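Local structure of NMB1025 protein (Neisseria meningitidis serogroup B, 3KJJ) at residues B[51-54]-B[55-58]. The protein is of unknown function but belongs to the YjgF/RutC family, some of whose members are enamine or imine deaminases. Sequence-based numbering, arbitrary orientation.
Sequences LAQI and DRWL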
loop_
_atom_site.group_PDB
_atom_site.type_symbol
_atom_site.label_atom_id
_atom_site.label_comp_id
_atom_site.label_asym_id
_atom_site.label_seq_id
_atom_site.Cartn_x
_atom_site.Cartn_y
_atom_site.Cartn_z
ATOM N N LEU B 51 10.964 -10.419 9.410
ATOM C CA LEU B 51 11.659 -9.226 9.899
ATOM C C LEU B 51 13.182 -9.273 9.675
ATOM O O LEU B 51 13.799 -8.236 9.420
ATOM C CB LEU B 51 11.270 -8.901 11.348
ATOM C CG LEU B 51 9.770 -8.598 11.564
ATOM C CD1 LEU B 51 9.402 -8.540 13.036
ATOM C CD2 LEU B 51 9.314 -7.313 10.855
ATOM N N ALA B 52 13.776 -10.468 9.728
ATOM C CA ALA B 52 15.211 -10.648 9.443
ATOM C C ALA B 52 15.563 -10.401 7.975
ATOM O O ALA B 52 16.560 -9.741 7.667
ATOM C CB ALA B 52 15.700 -12.044 9.904
ATOM N N GLN B 53 14.716 -10.895 7.075
ATOM C CA GLN B 53 14.784 -10.542 5.655
ATOM C C GLN B 53 14.694 -9.043 5.428
ATOM O O GLN B 53 15.475 -8.476 4.655
ATOM C CB GLN B 53 13.641 -11.205 4.888
ATOM C CG GLN B 53 13.747 -12.708 4.761
ATOM C CD GLN B 53 12.544 -13.282 4.049
ATOM O OE1 GLN B 53 12.290 -12.963 2.897
ATOM N NE2 GLN B 53 11.786 -14.122 4.746
ATOM N N ILE B 54 13.730 -8.401 6.091
ATOM C CA ILE B 54 13.545 -6.968 5.928
ATOM C C ILE B 54 14.818 -6.229 6.325
ATOM O O ILE B 54 15.285 -5.356 5.574
ATOM C CB ILE B 54 12.265 -6.446 6.648
ATOM C CG1 ILE B 54 11.023 -6.844 5.832
ATOM C CG2 ILE B 54 12.325 -4.931 6.818
ATOM C CD1 ILE B 54 9.689 -6.816 6.587
ATOM N N ASP B 55 15.387 -6.619 7.469
ATOM C CA ASP B 55 16.670 -6.100 7.942
ATOM C C ASP B 55 17.736 -6.228 6.850
ATOM O O ASP B 55 18.450 -5.276 6.569
ATOM C CB ASP B 55 17.147 -6.835 9.202
ATOM C CG ASP B 55 16.367 -6.451 10.457
ATOM O OD1 ASP B 55 15.720 -5.382 10.484
ATOM O OD2 ASP B 55 16.428 -7.229 11.436
ATOM N N ARG B 56 17.814 -7.398 6.226
ATOM C CA ARG B 56 18.846 -7.667 5.223
ATOM C C ARG B 56 18.653 -6.812 3.969
ATOM O O ARG B 56 19.618 -6.236 3.465
ATOM C CB ARG B 56 18.947 -9.161 4.896
ATOM C CG ARG B 56 19.604 -10.000 6.003
ATOM C CD ARG B 56 20.015 -11.408 5.522
ATOM N NE ARG B 56 18.887 -12.188 5.001
ATOM C CZ ARG B 56 18.067 -12.928 5.748
ATOM N NH1 ARG B 56 18.235 -12.993 7.061
ATOM N NH2 ARG B 56 17.065 -13.605 5.179
ATOM N N TRP B 57 17.406 -6.679 3.509
ATOM C CA TRP B 57 17.112 -5.864 2.327
ATOM C C TRP B 57 17.190 -4.359 2.572
ATOM O O TRP B 57 17.553 -3.608 1.668
ATOM C CB TRP B 57 15.776 -6.264 1.672
ATOM C CG TRP B 57 15.858 -7.633 1.020
ATOM C CD1 TRP B 57 15.209 -8.770 1.418
ATOM C CD2 TRP B 57 16.652 -8.005 -0.117
ATOM N NE1 TRP B 57 15.535 -9.814 0.598
ATOM C CE2 TRP B 57 16.424 -9.376 -0.352
ATOM C CE3 TRP B 57 17.545 -7.315 -0.950
ATOM C CZ2 TRP B 57 17.050 -10.075 -1.390
ATOM C CZ3 TRP B 57 18.158 -8.007 -1.990
ATOM C CH2 TRP B 57 17.907 -9.375 -2.200
ATOM N N LEU B 58 16.888 -3.921 3.793
ATOM C CA LEU B 58 17.003 -2.500 4.117
ATOM C C LEU B 58 18.481 -2.106 4.167
ATOM O O LEU B 58 18.863 -1.042 3.661
ATOM C CB LEU B 58 16.253 -2.155 5.420
ATOM C CG LEU B 58 14.707 -2.159 5.374
ATOM C CD1 LEU B 58 14.112 -1.749 6.720
ATOM C CD2 LEU B 58 14.131 -1.287 4.258
HETATM O O HOH W 1 14.275 -12.342 1.038
#
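Ile54 meets Leu58 one turn further along helix 43-60, the two side chains lying side by side and pointing the same way, with Ile54 CG2 3.7 Å from Leu58 CD1. With CG1 anti to the carbonyl carbon (chi1 -75°), the CG2 branch of Ile54 lies beside that carbon, on the side facing the next turn, and does the touching. Both residues rest on the beta-sheet, against Leu32 of strand 29-32 and residues of strand 114-121, and their pairing is part of the apolar face that this helix lays on the sheet.

Gln53 leaves on another flank. Its extended chain carries OE1 to a water that donates to it at 2.8 Å and accepts from Trp57 NE1 at 2.9 Å, lying at the edge of the indole in the ring plane. The other end of the amide, NE2, is held by Asp49 OD2 and by Val36 O. Arg56 bends back, bringing NH2 to 3.5 Å from the aliphatic Gln53 CG, a packing contact with amide and guanidinium planes 12° apart; Ala52 O and Gln53 CA sit over one guanidinium face, toward its rim.

On a different flank, chi1 of Asp55 (-74°) sets CG beside its own backbone N, 3.3 Å from Leu51 O. Its OD1 accepts from Trp91 NE1, tying the helix to helix 81-91.

Beneath the side chains run four consecutive i to i+4 backbone bonds, from Asp55, Arg56, Trp57 and Leu58 to the carbonyls of Leu51, Ala52, Gln53 and Ile54; that of Leu58 N to Ile54 O is the shortest, at 2.8 Å. These two helical turns thus combine an aliphatic face on the sheet with polar groups on separate flanks, and bonding at both OE1 and NE2 should fix the rotation of the buried Gln53 amide.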